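Local coordinates for endosialidase (Enterobacteria phage phi92, PDB 4HIZ), which probably hydrolyses the alpha-2,8 and alpha-2,9 linkages of sialic acid polymers, as an endosialidase of a bacteriophage, at residues W85-K89 with T292-T296; Y281-D286 with D313-R318; R317-Y323 with T335-Q341. One frame throughout, in Å; residues are numbered along the deposited sequence. Where two conformers were deposited one is given.

Interaction 1 (W85-K89 with T292-T296); sequences WTQDK and THSFT. With EDO (1,2-ethanediol), chain J.
Q87 and D88 meet H293 and S294 in the buried interior of the beta-propeller domain. Here the loop between strands 82-84 and 91-93 touches strand 291-297, the first strand of another propeller sheet. The peptide bond before D88 is cis. D88 reaches across with its CG anti to the backbone N (chi1 179°). Its carboxylate accepts a hydrogen bond from S294, OG to OD2 2.6 Å. The hydroxyl arrives on the anti side of OD2 and lies out of the carboxylate plane. The same oxygen makes a salt bridge with K353, and OD1 is bonded to S476, so both carboxylate oxygens of D88 are engaged. CB of D88 also sits over one face of the H293 ring, offset toward its rim, as a CH-pi contact with CB 4.2 Å from the ring centroid.

Q87 comes to the edge of the same ring. Its amide plane stands 87° from that of the imidazole. NE2 of Q87 donates to NE2 of H293 over 3.1 Å, with a bent angle of 139° at the hydrogen. E349 is the stronger partner of that amide nitrogen, and ND1 of H293 is bonded to the P350 carbonyl. Both ring nitrogens therefore have a partner, which would hold the ring's rotation.

Within the loop, K89 folds back. Its NZ donates to the carbonyls of W85 and Q87. Further along the strand, water 1 links the two backbones, though other acceptors compete for its protons. It lies 2.8 Å from D88 O and 3.1 Å from F295 O.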
loop_
_atom_site.group_PDB
_atom_site.type_symbol
_atom_site.label_atom_id
_atom_site.label_comp_id
_atom_site.label_asym_id
_atom_site.label_seq_id
_atom_site.Cartn_x
_atom_site.Cartn_y
_atom_site.Cartn_z
ATOM N N TRP A 85 15.441 16.507 5.831
ATOM C CA TRP A 85 16.685 16.608 6.643
ATOM C C TRP A 85 17.338 15.257 6.967
ATOM O O TRP A 85 17.433 14.876 8.157
ATOM C CB TRP A 85 16.433 17.394 7.971
ATOM C CG TRP A 85 15.711 18.711 7.729
ATOM C CD1 TRP A 85 16.237 19.882 7.216
ATOM C CD2 TRP A 85 14.331 18.966 7.997
ATOM N NE1 TRP A 85 15.234 20.836 7.126
ATOM C CE2 TRP A 85 14.063 20.305 7.613
ATOM C CE3 TRP A 85 13.300 18.202 8.565
ATOM C CZ2 TRP A 85 12.778 20.877 7.708
ATOM C CZ3 TRP A 85 12.010 18.779 8.667
ATOM C CH2 TRP A 85 11.779 20.124 8.277
ATOM N N THR A 86 17.835 14.551 5.949
ATOM C CA THR A 86 18.812 13.499 6.269
ATOM C C THR A 86 20.107 14.130 6.815
ATOM O O THR A 86 20.853 13.432 7.490
ATOM C CB THR A 86 19.194 12.658 5.057
ATOM O OG1 THR A 86 19.811 13.516 4.094
ATOM C CG2 THR A 86 17.915 11.968 4.432
ATOM N N GLN A 87 20.350 15.424 6.552
ATOM C CA GLN A 87 21.625 16.060 7.000
ATOM C C GLN A 87 21.854 15.825 8.492
ATOM O O GLN A 87 20.915 15.943 9.286
ATOM C CB GLN A 87 21.635 17.584 6.715
ATOM C CG GLN A 87 20.537 18.312 7.429
ATOM C CD GLN A 87 20.557 19.844 7.194
ATOM O OE1 GLN A 87 19.512 20.489 7.240
ATOM N NE2 GLN A 87 21.749 20.418 6.976
ATOM N N ASP A 88 23.069 15.419 8.887
ATOM C CA ASP A 88 24.009 14.658 8.068
ATOM C C ASP A 88 24.197 13.352 8.848
ATOM O O ASP A 88 25.114 13.248 9.684
ATOM C CB ASP A 88 25.350 15.395 7.894
ATOM C CG ASP A 88 26.349 14.604 7.056
ATOM O OD1 ASP A 88 25.915 13.657 6.335
ATOM O OD2 ASP A 88 27.573 14.910 7.115
ATOM N N LYS A 89 23.316 12.385 8.598
ATOM C CA LYS A 89 23.109 11.237 9.482
ATOM C C LYS A 89 23.217 9.894 8.804
ATOM O O LYS A 89 23.115 8.865 9.490
ATOM C CB LYS A 89 21.676 11.298 10.090
ATOM C CG LYS A 89 21.459 12.537 10.997
ATOM C CD LYS A 89 20.074 12.504 11.646
ATOM C CE LYS A 89 18.947 12.860 10.591
ATOM N NZ LYS A 89 18.936 14.391 10.289
ATOM N N THR A 292 23.811 20.953 16.277
ATOM C CA THR A 292 24.799 19.887 16.086
ATOM C C THR A 292 24.448 19.156 14.782
ATOM O O THR A 292 23.251 18.974 14.452
ATOM C CB THR A 292 24.839 18.894 17.266
ATOM O OG1 THR A 292 23.555 18.309 17.503
ATOM C CG2 THR A 292 25.281 19.616 18.592
ATOM N N HIS A 293 25.481 18.743 14.057
ATOM C CA HIS A 293 25.285 18.381 12.645
ATOM C C HIS A 293 26.480 17.605 12.152
ATOM O O HIS A 293 27.626 18.072 12.305
ATOM C CB HIS A 293 25.096 19.683 11.827
ATOM C CG HIS A 293 24.949 19.479 10.341
ATOM N ND1 HIS A 293 26.035 19.417 9.492
ATOM C CD2 HIS A 293 23.846 19.384 9.548
ATOM C CE1 HIS A 293 25.608 19.301 8.238
ATOM N NE2 HIS A 293 24.286 19.290 8.249
ATOM N N SER A 294 26.241 16.398 11.612
ATOM C CA SER A 294 27.300 15.542 11.056
ATOM C C SER A 294 28.044 14.779 12.166
ATOM O O SER A 294 28.057 15.186 13.348
ATOM C CB SER A 294 28.285 16.343 10.161
ATOM O OG SER A 294 28.960 15.491 9.243
ATOM N N PHE A 295 28.658 13.683 11.765
ATOM C CA PHE A 295 29.259 12.745 12.713
ATOM C C PHE A 295 30.366 12.032 11.973
ATOM O O PHE A 295 30.176 11.582 10.832
ATOM C CB PHE A 295 28.192 11.722 13.167
ATOM C CG PHE A 295 28.706 10.675 14.101
ATOM C CD1 PHE A 295 29.201 9.479 13.600
ATOM C CD2 PHE A 295 28.670 10.880 15.477
ATOM C CE1 PHE A 295 29.657 8.454 14.474
ATOM C CE2 PHE A 295 29.127 9.890 16.365
ATOM C CZ PHE A 295 29.619 8.676 15.859
ATOM N N THR A 296 31.527 11.857 12.607
ATOM C CA THR A 296 32.511 10.968 11.984
ATOM C C THR A 296 33.399 10.309 13.050
ATOM O O THR A 296 33.734 10.904 14.085
ATOM C CB THR A 296 33.376 11.722 10.927
ATOM O OG1 THR A 296 34.191 10.794 10.203
ATOM C CG2 THR A 296 34.293 12.760 11.597
HETATM C C1 EDO J . 33.929 8.063 6.646
HETATM O O1 EDO J . 32.728 7.280 6.680
HETATM C C2 EDO J . 34.346 8.485 8.054
HETATM O O2 EDO J . 33.196 8.597 8.929
HETATM O O HOH W 1 27.652 12.194 9.115
#

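Interaction 2 (Y281-D286 with D313-R318); sequences YSTNAD and DISPRR
The chain of R318 bends at chi2 (78°), which brings its guanidinium to the D286 carboxylate. D286 meets it with CG anti to its own carbonyl carbon (chi1 -72°). The salt bridge is side-on, and both donors go to one oxygen. OD1 of D286 lies 2.8 Å from NE and 2.9 Å from NH2 of R318. The two bonds hold the flat groups nearly coplanar, 14° apart, and so limit rotation of the guanidinium. P316 CG lies over one face of that group, toward its rim. R318 NH1 turns back to the R317 carbonyl.

Beside this bridge is a small apolar patch. CB of A285 rests 3.8 Å from I314 CG2 and 3.7 Å from P316 CD. I314 also lays CG1 against the S282 carbonyl. At the other end, the edge of the Y281 ring meets the D313 carboxylate carbon, CE1 to CG 3.9 Å. D313 OD2 has its own bond to T290.

Two turns shape the loop 281-286: an ST turn at S282 and an Asx turn at N284. This surface contact joins the loop between strands 272-275 and 291-297 to the loop linking strands 304-311 and 318-324.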
loop_
_atom_site.group_PDB
_atom_site.type_symbol
_atom_site.label_atom_id
_atom_site.label_comp_id
_atom_site.label_asym_id
_atom_site.label_seq_id
_atom_site.Cartn_x
_atom_site.Cartn_y
_atom_site.Cartn_z
ATOM N N TYR A 281 21.203 26.772 23.294
ATOM C CA TYR A 281 21.158 28.205 23.016
ATOM C C TYR A 281 21.748 28.974 24.201
ATOM O O TYR A 281 21.524 28.606 25.353
ATOM C CB TYR A 281 19.718 28.637 22.834
ATOM C CG TYR A 281 19.607 30.102 22.491
ATOM C CD1 TYR A 281 19.759 30.518 21.179
ATOM C CD2 TYR A 281 19.373 31.062 23.479
ATOM C CE1 TYR A 281 19.649 31.868 20.831
ATOM C CE2 TYR A 281 19.271 32.404 23.145
ATOM C CZ TYR A 281 19.411 32.792 21.822
ATOM O OH TYR A 281 19.303 34.120 21.472
ATOM N N SER A 282 22.474 30.046 23.883
ATOM C CA SER A 282 23.002 30.954 24.911
ATOM C C SER A 282 23.227 32.308 24.241
ATOM O O SER A 282 23.510 32.380 23.042
ATOM C CB SER A 282 24.313 30.399 25.457
ATOM O OG SER A 282 24.862 31.360 26.382
ATOM N N THR A 283 23.100 33.402 24.993
ATOM C CA THR A 283 23.495 34.688 24.442
ATOM C C THR A 283 25.011 34.906 24.515
ATOM O O THR A 283 25.528 35.886 23.976
ATOM C CB THR A 283 22.745 35.851 25.110
ATOM O OG1 THR A 283 22.903 35.746 26.522
ATOM C CG2 THR A 283 21.252 35.764 24.756
ATOM N N ASN A 284 25.715 33.970 25.161
ATOM C CA ASN A 284 27.178 33.927 25.152
ATOM C C ASN A 284 27.651 33.261 23.879
ATOM O O ASN A 284 27.459 32.049 23.735
ATOM C CB ASN A 284 27.644 33.100 26.338
ATOM C CG ASN A 284 29.162 33.090 26.504
ATOM O OD1 ASN A 284 29.904 33.313 25.555
ATOM N ND2 ASN A 284 29.630 32.801 27.723
ATOM N N ALA A 285 28.276 34.020 22.974
ATOM C CA ALA A 285 28.703 33.493 21.674
ATOM C C ALA A 285 29.653 32.289 21.793
ATOM O O ALA A 285 29.765 31.477 20.869
ATOM C CB ALA A 285 29.355 34.597 20.829
ATOM N N ASP A 286 30.360 32.188 22.911
ATOM C CA ASP A 286 31.302 31.105 23.088
ATOM C C ASP A 286 30.670 29.833 23.636
ATOM O O ASP A 286 31.331 28.779 23.679
ATOM C CB ASP A 286 32.444 31.548 24.024
ATOM C CG ASP A 286 33.391 32.532 23.372
ATOM O OD1 ASP A 286 33.672 32.418 22.173
ATOM O OD2 ASP A 286 33.923 33.401 24.095
ATOM N N ASP A 313 23.582 32.234 15.841
ATOM C CA ASP A 313 22.578 33.062 16.517
ATOM C C ASP A 313 23.185 34.332 17.100
ATOM O O ASP A 313 22.548 35.395 17.100
ATOM C CB ASP A 313 21.895 32.288 17.658
ATOM C CG ASP A 313 20.816 31.321 17.157
ATOM O OD1 ASP A 313 19.729 31.801 16.765
ATOM O OD2 ASP A 313 21.030 30.078 17.163
ATOM N N ILE A 314 24.409 34.211 17.605
ATOM C CA ILE A 314 25.066 35.342 18.289
ATOM C C ILE A 314 26.367 35.694 17.566
ATOM O O ILE A 314 27.205 34.832 17.358
ATOM C CB ILE A 314 25.455 34.954 19.736
ATOM C CG1 ILE A 314 24.309 34.237 20.471
ATOM C CG2 ILE A 314 25.963 36.184 20.512
ATOM C CD1 ILE A 314 23.029 35.059 20.644
ATOM N N SER A 315 26.551 36.943 17.152
ATOM C CA SER A 315 27.851 37.325 16.618
ATOM C C SER A 315 28.788 37.491 17.809
ATOM O O SER A 315 28.387 38.040 18.813
ATOM C CB SER A 315 27.800 38.650 15.859
ATOM O OG SER A 315 27.125 38.478 14.639
ATOM N N PRO A 316 30.037 37.040 17.688
ATOM C CA PRO A 316 30.679 36.407 16.527
ATOM C C PRO A 316 30.279 34.937 16.405
ATOM O O PRO A 316 30.164 34.246 17.412
ATOM C CB PRO A 316 32.175 36.544 16.847
ATOM C CG PRO A 316 32.219 36.515 18.356
ATOM C CD PRO A 316 30.975 37.253 18.805
ATOM N N ARG A 317 30.051 34.480 15.176
ATOM C CA ARG A 317 29.742 33.058 14.964
ATOM C C ARG A 317 30.914 32.174 15.374
ATOM O O ARG A 317 32.079 32.607 15.348
ATOM C CB ARG A 317 29.441 32.788 13.489
ATOM C CG ARG A 317 28.148 33.416 13.015
ATOM C CD ARG A 317 27.636 32.757 11.754
ATOM N NE ARG A 317 26.439 33.467 11.357
ATOM C CZ ARG A 317 25.526 32.980 10.561
ATOM N NH1 ARG A 317 25.684 31.756 10.070
ATOM N NH2 ARG A 317 24.462 33.718 10.266
ATOM N N ARG A 318 30.612 30.927 15.740
ATOM C CA ARG A 318 31.642 29.898 15.902
ATOM C C ARG A 318 31.200 28.687 15.094
ATOM O O ARG A 318 30.004 28.423 15.004
ATOM C CB ARG A 318 31.805 29.463 17.360
ATOM C CG ARG A 318 32.748 30.358 18.211
ATOM C CD ARG A 318 32.042 31.613 18.606
ATOM N NE ARG A 318 32.894 32.438 19.492
ATOM C CZ ARG A 318 33.781 33.319 19.048
ATOM N NH1 ARG A 318 33.920 33.487 17.734
ATOM N NH2 ARG A 318 34.514 34.041 19.914
#

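Interaction 3 (R317-Y323 with T335-Q341); sequences RRLGILY and TRRTISQ
Backbone hydrogen bonds join R317-Y323 to T335-Q341 as an antiparallel beta hairpin. The hydrogen-bonded pairs are I321 with R337 and Y323 with T335. Their bonds include Y323 N to T335 O at 2.8 Å and R337 N to I321 O at 3.0 Å. I339 N also donates to L319 O. Water 2 links the same two residues, accepting from L319 N and donating to I339 O. G320 faces T338 in a non-hydrogen-bonded pair, CA to CA 4.1 Å.

Side-chain polar bonds close the far end. Q341 NE2 donates to R317 O at 2.9 Å, and its OE1 takes a weak bond from R318 NH1. NE2 of Q341 and NH1 of R318 reach R317 O from opposite faces of the carbonyl plane.

The stacked pair is Y323 and R337. The extended arginine chain lays its guanidinium flat on one ring face, planes 10° apart. CZ of R337 is 4.0 Å from the ring centroid, a cation-pi contact.

Apolar contacts join L319 CD2 to I339 CD1 at 3.6 Å. L322 and R336 lie side by side, CD2 to CG 3.7 Å. R336 NH2 is bonded to the L287 carbonyl.

At R337 one guanidinium face stacks on Y323 while NH1 donates to the L381 carbonyl. Together these probably restrict its rotation.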
loop_
_atom_site.group_PDB
_atom_site.type_symbol
_atom_site.label_atom_id
_atom_site.label_comp_id
_atom_site.label_asym_id
_atom_site.label_seq_id
_atom_site.Cartn_x
_atom_site.Cartn_y
_atom_site.Cartn_z
ATOM N N ARG A 317 30.051 34.480 15.176
ATOM C CA ARG A 317 29.742 33.058 14.964
ATOM C C ARG A 317 30.914 32.174 15.374
ATOM O O ARG A 317 32.079 32.607 15.348
ATOM C CB ARG A 317 29.441 32.788 13.489
ATOM C CG ARG A 317 28.148 33.416 13.015
ATOM C CD ARG A 317 27.636 32.757 11.754
ATOM N NE ARG A 317 26.439 33.467 11.357
ATOM C CZ ARG A 317 25.526 32.980 10.561
ATOM N NH1 ARG A 317 25.684 31.756 10.070
ATOM N NH2 ARG A 317 24.462 33.718 10.266
ATOM N N ARG A 318 30.612 30.927 15.740
ATOM C CA ARG A 318 31.642 29.898 15.902
ATOM C C ARG A 318 31.200 28.687 15.094
ATOM O O ARG A 318 30.004 28.423 15.004
ATOM C CB ARG A 318 31.805 29.463 17.360
ATOM C CG ARG A 318 32.748 30.358 18.211
ATOM C CD ARG A 318 32.042 31.613 18.606
ATOM N NE ARG A 318 32.894 32.438 19.492
ATOM C CZ ARG A 318 33.781 33.319 19.048
ATOM N NH1 ARG A 318 33.920 33.487 17.734
ATOM N NH2 ARG A 318 34.514 34.041 19.914
ATOM N N LEU A 319 32.146 27.974 14.497
ATOM C CA LEU A 319 31.784 26.756 13.762
ATOM C C LEU A 319 32.934 25.791 13.961
ATOM O O LEU A 319 34.114 26.190 13.914
ATOM C CB LEU A 319 31.641 27.112 12.288
ATOM C CG LEU A 319 31.199 25.941 11.391
ATOM C CD1 LEU A 319 30.290 26.437 10.225
ATOM C CD2 LEU A 319 32.385 25.142 10.836
ATOM N N GLY A 320 32.623 24.516 14.176
ATOM C CA GLY A 320 33.720 23.567 14.274
ATOM C C GLY A 320 33.203 22.213 14.668
ATOM O O GLY A 320 32.142 21.771 14.178
ATOM N N ILE A 321 33.940 21.551 15.565
ATOM C CA ILE A 321 33.565 20.205 15.981
ATOM C C ILE A 321 33.503 20.090 17.495
ATOM O O ILE A 321 34.177 20.827 18.217
ATOM C CB ILE A 321 34.544 19.153 15.421
ATOM C CG1 ILE A 321 35.949 19.268 16.069
ATOM C CG2 ILE A 321 34.609 19.271 13.862
ATOM C CD1 ILE A 321 36.911 18.181 15.576
ATOM N N LEU A 322 32.685 19.162 17.967
ATOM C CA LEU A 322 32.783 18.684 19.339
ATOM C C LEU A 322 33.565 17.385 19.254
ATOM O O LEU A 322 33.105 16.405 18.634
ATOM C CB LEU A 322 31.395 18.430 19.926
ATOM C CG LEU A 322 30.419 19.627 19.796
ATOM C CD1 LEU A 322 29.097 19.258 20.442
ATOM C CD2 LEU A 322 30.988 20.924 20.446
ATOM N N TYR A 323 34.736 17.359 19.889
ATOM C CA TYR A 323 35.622 16.214 19.802
ATOM C C TYR A 323 35.528 15.368 21.083
ATOM O O TYR A 323 35.787 15.862 22.177
ATOM C CB TYR A 323 37.067 16.697 19.548
ATOM C CG TYR A 323 38.097 15.604 19.681
ATOM C CD1 TYR A 323 38.402 14.773 18.627
ATOM C CD2 TYR A 323 38.756 15.409 20.889
ATOM C CE1 TYR A 323 39.345 13.761 18.782
ATOM C CE2 TYR A 323 39.676 14.413 21.049
ATOM C CZ TYR A 323 39.975 13.595 20.005
ATOM O OH TYR A 323 40.930 12.601 20.231
ATOM N N THR A 335 35.554 18.351 23.652
ATOM C CA THR A 335 36.128 19.702 23.556
ATOM C C THR A 335 35.708 20.332 22.252
ATOM O O THR A 335 35.533 19.660 21.242
ATOM C CB THR A 335 37.666 19.722 23.589
ATOM O OG1 THR A 335 38.162 18.772 22.636
ATOM C CG2 THR A 335 38.193 19.414 24.988
ATOM N N ARG A 336 35.526 21.651 22.282
ATOM C CA ARG A 336 35.151 22.400 21.088
ATOM C C ARG A 336 36.419 22.800 20.349
ATOM O O ARG A 336 37.349 23.404 20.947
ATOM C CB ARG A 336 34.376 23.655 21.475
ATOM C CG ARG A 336 33.098 23.388 22.257
ATOM C CD ARG A 336 32.295 24.686 22.394
ATOM N NE ARG A 336 31.150 24.488 23.278
ATOM C CZ ARG A 336 30.003 25.135 23.159
ATOM N NH1 ARG A 336 29.857 26.037 22.194
ATOM N NH2 ARG A 336 29.021 24.898 24.025
ATOM N N ARG A 337 36.482 22.470 19.068
ATOM C CA ARG A 337 37.608 22.855 18.221
ATOM C C ARG A 337 37.077 23.605 17.018
ATOM O O ARG A 337 36.326 23.028 16.212
ATOM C CB ARG A 337 38.391 21.609 17.805
ATOM C CG ARG A 337 39.058 20.920 19.038
ATOM C CD ARG A 337 39.685 19.596 18.719
ATOM N NE ARG A 337 40.288 19.048 19.946
ATOM C CZ ARG A 337 41.062 17.982 19.994
ATOM N NH1 ARG A 337 41.362 17.336 18.887
ATOM N NH2 ARG A 337 41.569 17.591 21.161
ATOM N N THR A 338 37.429 24.875 16.894
ATOM C CA THR A 338 36.765 25.724 15.880
ATOM C C THR A 338 37.661 26.046 14.693
ATOM O O THR A 338 38.904 26.007 14.793
ATOM C CB THR A 338 36.283 27.066 16.489
ATOM O OG1 THR A 338 37.389 27.756 17.075
ATOM C CG2 THR A 338 35.222 26.813 17.568
ATOM N N ILE A 339 37.027 26.364 13.568
ATOM C CA ILE A 339 37.754 26.900 12.430
ATOM C C ILE A 339 37.901 28.412 12.630
ATOM O O ILE A 339 37.278 29.002 13.528
ATOM C CB ILE A 339 37.033 26.576 11.094
ATOM C CG1 ILE A 339 35.692 27.333 10.970
ATOM C CG2 ILE A 339 36.841 25.068 10.969
ATOM C CD1 ILE A 339 35.063 27.192 9.545
ATOM N N SER A 340 38.748 29.034 11.825
ATOM C CA SER A 340 39.049 30.464 11.940
ATOM C C SER A 340 37.817 31.335 11.723
ATOM O O SER A 340 36.929 30.970 10.937
ATOM C CB SER A 340 40.109 30.836 10.901
ATOM O OG SER A 340 41.300 30.075 11.078
ATOM N N GLN A 341 37.795 32.511 12.347
ATOM C CA GLN A 341 36.656 33.405 12.244
ATOM C C GLN A 341 36.347 33.766 10.787
ATOM O O GLN A 341 35.172 33.878 10.393
ATOM C CB GLN A 341 36.945 34.684 13.053
ATOM C CG GLN A 341 35.682 35.514 13.254
ATOM C CD GLN A 341 34.726 34.784 14.158
ATOM O OE1 GLN A 341 35.063 34.490 15.314
ATOM N NE2 GLN A 341 33.539 34.464 13.648
HETATM O O HOH W 2 34.749 29.417 14.639
HETATM O O HOH W 3 38.003 15.673 24.122
#

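Overall arrangement
All three contacts lie in the catalytic beta-propeller domain and involve one four-stranded antiparallel sheet, ordered 291-297, 304-311, 318-324, 335-338. Interaction 1 reaches its first strand, 291-297. Interaction 3 pairs its last two. Interaction 2 joins the loop leading to the sheet with the turn between its second and third strands. The centres of interactions 1 and 2 are about 21 Å apart. Those of interactions 1 and 3 are about 16 Å apart, and those of interactions 2 and 3 about 12 Å. Interactions 2 and 3 share R317 and R318. Along the chain, interactions 1 and 2 alternate their segments, and both close before T335-Q341 begins. The sheet thus runs from a buried inner edge to a more exposed outer one.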